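Side-chain contacts in VirX1 (Cyanophage Syn10, PDB 6QGM), which iodinates a diverse range of substrates and probably works as a flavin-dependent halogenase of the tryptophan halogenase family: residues 392-395 with 396-400; 380-383 with 384-388; 79-82 with 83-86. All blocks are in the same frame, centred on the assembly; numbering follows the deposited sequence.

Contact 1 of 3, residues 392-395 with 396-400; sequences CDHQ and IDSFS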
loop_
_atom_site.group_PDB
_atom_site.type_symbol
_atom_site.label_atom_id
_atom_site.label_comp_id
_atom_site.label_asym_id
_atom_site.label_seq_id
_atom_site.Cartn_x
_atom_site.Cartn_y
_atom_site.Cartn_z
ATOM N N CYS B 392 6.000 15.488 -9.493
ATOM C CA CYS B 392 5.635 15.839 -10.881
ATOM C C CYS B 392 5.952 14.654 -11.799
ATOM O O CYS B 392 5.255 14.484 -12.817
ATOM C CB CYS B 392 6.275 17.162 -11.281
ATOM S SG CYS B 392 7.824 16.983 -12.183
ATOM N N ASP B 393 6.938 13.835 -11.422
ATOM C CA ASP B 393 7.225 12.514 -12.043
ATOM C C ASP B 393 6.041 11.565 -11.828
ATOM O O ASP B 393 5.564 10.993 -12.810
ATOM C CB ASP B 393 8.490 11.903 -11.458
ATOM C CG ASP B 393 8.932 10.648 -12.178
ATOM O OD1 ASP B 393 9.464 10.804 -13.308
ATOM O OD2 ASP B 393 8.718 9.544 -11.618
ATOM N N HIS B 394 5.581 11.391 -10.585
ATOM C CA HIS B 394 4.421 10.521 -10.237
ATOM C C HIS B 394 3.235 10.874 -11.137
ATOM O O HIS B 394 2.579 9.948 -11.661
ATOM C CB HIS B 394 4.028 10.646 -8.755
ATOM C CG HIS B 394 3.218 9.482 -8.278
ATOM N ND1 HIS B 394 1.890 9.319 -8.602
ATOM C CD2 HIS B 394 3.559 8.403 -7.549
ATOM C CE1 HIS B 394 1.444 8.193 -8.097
ATOM N NE2 HIS B 394 2.450 7.605 -7.451
ATOM N N GLN B 395 2.986 12.173 -11.312
ATOM C CA GLN B 395 1.787 12.696 -12.010
ATOM C C GLN B 395 1.840 12.305 -13.488
ATOM O O GLN B 395 0.842 11.766 -14.000
ATOM C CB GLN B 395 1.689 14.204 -11.843
ATOM C CG GLN B 395 0.626 14.811 -12.736
ATOM C CD GLN B 395 -0.094 15.965 -12.078
ATOM O OE1 GLN B 395 0.006 17.123 -12.497
ATOM N NE2 GLN B 395 -0.843 15.632 -11.035
ATOM N N ILE B 396 2.963 12.566 -14.154
ATOM C CA ILE B 396 3.090 12.319 -15.620
ATOM C C ILE B 396 3.106 10.806 -15.880
ATOM O O ILE B 396 2.615 10.393 -16.934
ATOM C CB ILE B 396 4.292 13.071 -16.212
ATOM C CG1 ILE B 396 4.115 13.274 -17.713
ATOM C CG2 ILE B 396 5.603 12.391 -15.865
ATOM C CD1 ILE B 396 5.087 14.247 -18.313
ATOM N N ASP B 397 3.589 10.006 -14.932
ATOM C CA ASP B 397 3.546 8.520 -15.028
ATOM C C ASP B 397 2.086 8.050 -14.923
ATOM O O ASP B 397 1.672 7.178 -15.738
ATOM C CB ASP B 397 4.439 7.854 -13.973
ATOM C CG ASP B 397 5.905 7.726 -14.413
ATOM O OD1 ASP B 397 6.228 8.081 -15.597
ATOM O OD2 ASP B 397 6.726 7.247 -13.584
ATOM N N SER B 398 1.331 8.591 -13.954
ATOM C CA SER B 398 -0.118 8.335 -13.768
ATOM C C SER B 398 -0.853 8.611 -15.074
ATOM O O SER B 398 -1.536 7.704 -15.591
ATOM C CB SER B 398 -0.679 9.158 -12.647
ATOM O OG SER B 398 -0.070 8.801 -11.419
ATOM N N PHE B 399 -0.699 9.824 -15.606
ATOM C CA PHE B 399 -1.472 10.306 -16.775
ATOM C C PHE B 399 -1.085 9.502 -18.015
ATOM O O PHE B 399 -1.991 9.234 -18.814
ATOM C CB PHE B 399 -1.306 11.817 -16.954
ATOM C CG PHE B 399 -2.367 12.624 -16.264
ATOM C CD1 PHE B 399 -3.620 12.760 -16.850
ATOM C CD2 PHE B 399 -2.148 13.179 -15.010
ATOM C CE1 PHE B 399 -4.634 13.445 -16.200
ATOM C CE2 PHE B 399 -3.164 13.868 -14.365
ATOM C CZ PHE B 399 -4.394 14.012 -14.971
ATOM N N SER B 400 0.190 9.137 -18.175
ATOM C CA SER B 400 0.676 8.368 -19.355
ATOM C C SER B 400 0.063 6.957 -19.337
ATOM O O SER B 400 -0.344 6.491 -20.424
ATOM C CB SER B 400 2.193 8.350 -19.443
ATOM O OG SER B 400 2.768 7.720 -18.311
#
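Asp393 swings CG away from its own nitrogen (chi1 -172°), whereas Asp397 keeps CG beside its nitrogen (chi1 -85°), and the side chains of these two acids, one turn apart on helix 382-408, cross obliquely. Asp393 OD2 and Asp397 OD2 come within 3.6 Å, the carboxylate planes 68° apart. Lys332, which forms salt bridges to OD1 of both aspartates, probably offsets their mutual repulsion; its charge would be expected to keep both acids ionised. Around the helix, Ser398 turns OG back beside its own backbone N, and Ser398 OG lies 2.9 Å from His394 O, the carbonyl that also accepts from Ser398 N. A small hydroxyl suits such a site because it can fold onto the backbone, and here it is also hydrogen-bonded to Gln439. The third pair is less polar: Gln395 and Phe399 run side by side, Gln395 CG lying 3.9 Å from Phe399 CD2, so the methylene part of the glutamine packs beside the ring. Both side chains touch Leu360 on helix 360-373, so this turn packs on that helix and is paired by charge with strand 331-333 through Lys332.

Contact 2 of 3, residues 380-383 with 384-388; sequences VTQA and ERDGF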
loop_
_atom_site.group_PDB
_atom_site.type_symbol
_atom_site.label_atom_id
_atom_site.label_comp_id
_atom_site.label_asym_id
_atom_site.label_seq_id
_atom_site.Cartn_x
_atom_site.Cartn_y
_atom_site.Cartn_z
ATOM N N VAL B 380 14.605 27.049 -0.105
ATOM C CA VAL B 380 14.229 25.672 -0.544
ATOM C C VAL B 380 15.404 24.737 -0.214
ATOM O O VAL B 380 16.570 25.141 -0.386
ATOM C CB VAL B 380 13.901 25.645 -2.053
ATOM C CG1 VAL B 380 13.589 24.237 -2.541
ATOM C CG2 VAL B 380 12.785 26.619 -2.420
ATOM N N THR B 381 15.112 23.536 0.278
ATOM C CA THR B 381 16.115 22.485 0.569
ATOM C C THR B 381 16.159 21.515 -0.613
ATOM O O THR B 381 15.202 21.491 -1.410
ATOM C CB THR B 381 15.788 21.775 1.888
ATOM O OG1 THR B 381 14.500 21.159 1.781
ATOM C CG2 THR B 381 15.807 22.727 3.058
ATOM N N GLN B 382 17.239 20.738 -0.714
ATOM C CA GLN B 382 17.368 19.640 -1.703
ATOM C C GLN B 382 16.213 18.654 -1.481
ATOM O O GLN B 382 15.668 18.163 -2.481
ATOM C CB GLN B 382 18.731 18.956 -1.606
ATOM C CG GLN B 382 18.987 17.964 -2.733
ATOM C CD GLN B 382 18.765 18.584 -4.092
ATOM O OE1 GLN B 382 19.325 19.620 -4.413
ATOM N NE2 GLN B 382 17.925 17.970 -4.898
ATOM N N ALA B 383 15.833 18.399 -0.223
ATOM C CA ALA B 383 14.693 17.524 0.137
ATOM C C ALA B 383 13.419 17.997 -0.585
ATOM O O ALA B 383 12.707 17.150 -1.141
ATOM C CB ALA B 383 14.516 17.506 1.630
ATOM N N GLU B 384 13.155 19.308 -0.606
ATOM C CA GLU B 384 11.933 19.890 -1.230
ATOM C C GLU B 384 12.029 19.751 -2.755
ATOM O O GLU B 384 11.024 19.375 -3.385
ATOM C CB GLU B 384 11.735 21.345 -0.784
ATOM C CG GLU B 384 11.335 21.505 0.678
ATOM C CD GLU B 384 11.535 22.898 1.276
ATOM O OE1 GLU B 384 12.658 23.149 1.770
ATOM O OE2 GLU B 384 10.584 23.744 1.257
ATOM N N ARG B 385 13.193 20.028 -3.333
ATOM C CA ARG B 385 13.424 19.917 -4.801
ATOM C C ARG B 385 13.274 18.452 -5.244
ATOM O O ARG B 385 12.676 18.214 -6.313
ATOM C CB ARG B 385 14.800 20.493 -5.154
ATOM C CG ARG B 385 14.920 21.988 -4.881
ATOM C CD ARG B 385 16.162 22.606 -5.479
ATOM N NE ARG B 385 17.374 22.221 -4.796
ATOM C CZ ARG B 385 17.839 22.768 -3.687
ATOM N NH1 ARG B 385 17.189 23.754 -3.092
ATOM N NH2 ARG B 385 18.962 22.305 -3.167
ATOM N N ASP B 386 13.793 17.509 -4.450
ATOM C CA ASP B 386 13.618 16.042 -4.648
ATOM C C ASP B 386 12.122 15.714 -4.566
ATOM O O ASP B 386 11.651 14.936 -5.416
ATOM C CB ASP B 386 14.498 15.250 -3.674
ATOM C CG ASP B 386 15.987 15.350 -4.004
ATOM O OD1 ASP B 386 16.303 15.849 -5.091
ATOM O OD2 ASP B 386 16.834 14.922 -3.181
ATOM N N GLY B 387 11.404 16.319 -3.614
ATOM C CA GLY B 387 9.941 16.199 -3.465
ATOM C C GLY B 387 9.201 16.707 -4.684
ATOM O O GLY B 387 8.244 16.044 -5.107
ATOM N N PHE B 388 9.623 17.852 -5.228
ATOM C CA PHE B 388 9.087 18.483 -6.474
ATOM C C PHE B 388 9.230 17.504 -7.647
ATOM O O PHE B 388 8.277 17.300 -8.411
ATOM C CB PHE B 388 9.845 19.785 -6.752
ATOM C CG PHE B 388 9.420 20.516 -7.989
ATOM C CD1 PHE B 388 9.894 20.162 -9.238
ATOM C CD2 PHE B 388 8.574 21.589 -7.901
ATOM C CE1 PHE B 388 9.506 20.862 -10.372
ATOM C CE2 PHE B 388 8.190 22.299 -9.031
ATOM C CZ PHE B 388 8.633 21.915 -10.270
#
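From CB outward, Arg385 lies back along the chain toward the start of its own helix. Arg385 CB packs 3.7 Å from Gln382 O, and Arg385 CG rests 3.5 Å from Val380 CG1, an apolar contact that the long aliphatic part of an arginine is suited to make. A bend at chi3 (-72°) then swings the guanidinium across the Gln382 side chain. NE and NH2 grip one atom side-on, Arg385 NH2 at 3.0 Å from Gln382 OE1, both arriving from the same face of the amide and above its plane. NH1 makes a weak hydrogen bond to Val380 O, while Thr381 O and Gln382 N lie over one guanidinium face. NH2 is also hydrogen-bonded to Gln423 of the second subunit, which in turn donates to Val380 O, so this tip belongs to the subunit interface as well. The helix start itself is a capping box. Thr381, the N-cap, receives a weak hydrogen bond from Glu384 N on OG1, and Thr381 N donates to Glu384 OE1 at 2.9 Å. Threonine adds a second grip because its hydroxyl, Thr381 OG1, gives its proton to the anti lone pair of Glu384 OE1 at 2.7 Å. Glutamate, with its chain extended beyond CG, is long enough to reach back to the N-cap residue, and Arg376 forms a salt bridge with the same oxygen. On the other end of the Gln382 amide, Gln382 NE2 donates to Asp386 OD1 at 2.7 Å; the acceptor lies in the amide plane, but the nitrogen stands above the carboxylate plane of Asp386.

Contact 3 of 3, residues 79-82 with 83-86; sequences IRFT and NFRE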
loop_
_atom_site.group_PDB
_atom_site.type_symbol
_atom_site.label_atom_id
_atom_site.label_comp_id
_atom_site.label_asym_id
_atom_site.label_seq_id
_atom_site.Cartn_x
_atom_site.Cartn_y
_atom_site.Cartn_z
ATOM N N ILE B 79 -14.434 15.555 -23.023
ATOM C CA ILE B 79 -13.636 14.941 -24.127
ATOM C C ILE B 79 -14.521 13.883 -24.780
ATOM O O ILE B 79 -15.014 12.991 -24.071
ATOM C CB ILE B 79 -12.318 14.321 -23.640
ATOM C CG1 ILE B 79 -11.521 15.278 -22.753
ATOM C CG2 ILE B 79 -11.494 13.864 -24.829
ATOM C CD1 ILE B 79 -10.244 14.680 -22.207
ATOM N N ARG B 80 -14.695 13.978 -26.093
ATOM C CA ARG B 80 -15.500 13.032 -26.901
ATOM C C ARG B 80 -14.542 12.083 -27.627
ATOM O O ARG B 80 -13.543 12.561 -28.178
ATOM C CB ARG B 80 -16.375 13.827 -27.869
ATOM C CG ARG B 80 -17.030 12.984 -28.944
ATOM C CD ARG B 80 -18.068 13.786 -29.686
ATOM N NE ARG B 80 -19.104 14.192 -28.751
ATOM C CZ ARG B 80 -19.888 15.250 -28.889
ATOM N NH1 ARG B 80 -19.780 16.029 -29.943
ATOM N NH2 ARG B 80 -20.789 15.525 -27.964
ATOM N N PHE B 81 -14.842 10.785 -27.620
ATOM C CA PHE B 81 -14.056 9.726 -28.305
ATOM C C PHE B 81 -14.915 9.117 -29.412
ATOM O O PHE B 81 -15.776 8.257 -29.138
ATOM C CB PHE B 81 -13.564 8.689 -27.291
ATOM C CG PHE B 81 -12.631 9.271 -26.258
ATOM C CD1 PHE B 81 -11.305 9.545 -26.568
ATOM C CD2 PHE B 81 -13.083 9.581 -24.980
ATOM C CE1 PHE B 81 -10.454 10.095 -25.618
ATOM C CE2 PHE B 81 -12.228 10.122 -24.029
ATOM C CZ PHE B 81 -10.917 10.384 -24.350
ATOM N N THR B 82 -14.678 9.587 -30.635
ATOM C CA THR B 82 -15.236 9.019 -31.887
ATOM C C THR B 82 -14.250 7.979 -32.427
ATOM O O THR B 82 -13.042 8.252 -32.421
ATOM C CB THR B 82 -15.540 10.122 -32.907
ATOM O OG1 THR B 82 -16.366 11.101 -32.254
ATOM C CG2 THR B 82 -16.195 9.600 -34.168
ATOM N N ASN B 83 -14.766 6.810 -32.807
ATOM C CA ASN B 83 -14.085 5.770 -33.630
ATOM C C ASN B 83 -13.082 4.946 -32.800
ATOM O O ASN B 83 -12.349 4.184 -33.407
ATOM C CB ASN B 83 -13.410 6.410 -34.850
ATOM C CG ASN B 83 -13.499 5.561 -36.096
ATOM O OD1 ASN B 83 -14.532 4.978 -36.375
ATOM N ND2 ASN B 83 -12.434 5.499 -36.869
ATOM N N PHE B 84 -13.103 5.030 -31.468
ATOM C CA PHE B 84 -12.055 4.466 -30.577
ATOM C C PHE B 84 -12.367 3.035 -30.131
ATOM O O PHE B 84 -11.403 2.283 -29.883
ATOM C CB PHE B 84 -11.841 5.333 -29.338
ATOM C CG PHE B 84 -10.569 6.140 -29.382
ATOM C CD1 PHE B 84 -10.556 7.407 -29.945
ATOM C CD2 PHE B 84 -9.388 5.628 -28.862
ATOM C CE1 PHE B 84 -9.386 8.141 -29.995
ATOM C CE2 PHE B 84 -8.220 6.368 -28.906
ATOM C CZ PHE B 84 -8.216 7.621 -29.484
ATOM N N ARG B 85 -13.633 2.663 -29.976
ATOM C CA ARG B 85 -14.000 1.324 -29.441
ATOM C C ARG B 85 -13.793 0.276 -30.528
ATOM O O ARG B 85 -13.080 -0.712 -30.266
ATOM C CB ARG B 85 -15.446 1.253 -28.946
ATOM C CG ARG B 85 -15.798 -0.110 -28.359
ATOM C CD ARG B 85 -17.180 -0.241 -27.735
ATOM N NE ARG B 85 -18.264 -0.049 -28.709
ATOM C CZ ARG B 85 -19.079 0.991 -28.748
ATOM N NH1 ARG B 85 -18.966 1.954 -27.862
ATOM N NH2 ARG B 85 -20.016 1.057 -29.670
ATOM N N GLU B 86 -14.382 0.505 -31.701
ATOM C CA GLU B 86 -14.603 -0.541 -32.733
ATOM C C GLU B 86 -14.290 -0.017 -34.146
ATOM O O GLU B 86 -14.331 -0.830 -35.076
ATOM C CB GLU B 86 -16.059 -0.975 -32.592
ATOM C CG GLU B 86 -16.338 -2.405 -32.970
ATOM C CD GLU B 86 -17.829 -2.676 -32.951
ATOM O OE1 GLU B 86 -18.482 -2.276 -31.929
ATOM O OE2 GLU B 86 -18.338 -3.259 -33.953
#
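Phe81 sets the edge of its ring against the face of Phe84, three residues further on, in a T-shaped stack with the ring planes at 81° and the centroids 5.6 Å apart. The pair sits where strand 78-82 ends and the chain enters the connection of a beta hairpin, whose returning arm is the antiparallel strand 91-95 at the border of a mixed sheet. Phe81 CG lies beside its backbone N and anti to the carbonyl carbon (chi1 -62°), an orientation that directs the ring back alongside the strand, where Phe81 CD1 meets CD1 and CE1 of Phe84 and stands over that ring, offset toward its rim. Phenylalanine suits both places, since a ring edge, slightly positive at its hydrogens, complements the electron-rich face of another ring, and both side chains are buried. The cluster is wider than the pair: Phe92 of strand 91-95 meets the Phe81 ring and also touches Phe84, and His406 from the far end of helix 382-408 joins the Phe81 ring as well.

Between the two rings the backbone bends at Asn83, which takes up a left-handed helical conformation with a positive phi, one that asparagine accepts more readily than most residues. Its amide is used at both ends, OD1 accepting from Gly89 N within the hairpin connection and ND2 donating to Ala275 O on strand 270-275. Thr82, just before the bend, is tied to that same strand by a hydrogen bond of its hydroxyl with Asp272. Its carbonyl oxygen, Thr82 O, lies at the edge of the Phe84 ring, near its plane, 3.6 Å from Phe84 CD1.

Overall arrangement
Along the chain the order is contact 3, contact 2, contact 1. Contacts 2 and 1 belong to one long helix, 382-408, their centres about 18 Å apart: contact 2 marks its start against the second subunit, and contact 1 lies further along, nearer the centre of the chain. Contact 3 is on the sheet instead, at the end of an edge hairpin's first strand. It lies about 41 Å from contact 2, centre to centre, and across the chain's centre from it. The centres of contacts 1 and 3 are about 23 Å apart, their nearest atoms about 8 Å. The helix starts at the subunit interface, still touches the second subunit at contact 1, and reaches the sheet, where His406 meets Phe81.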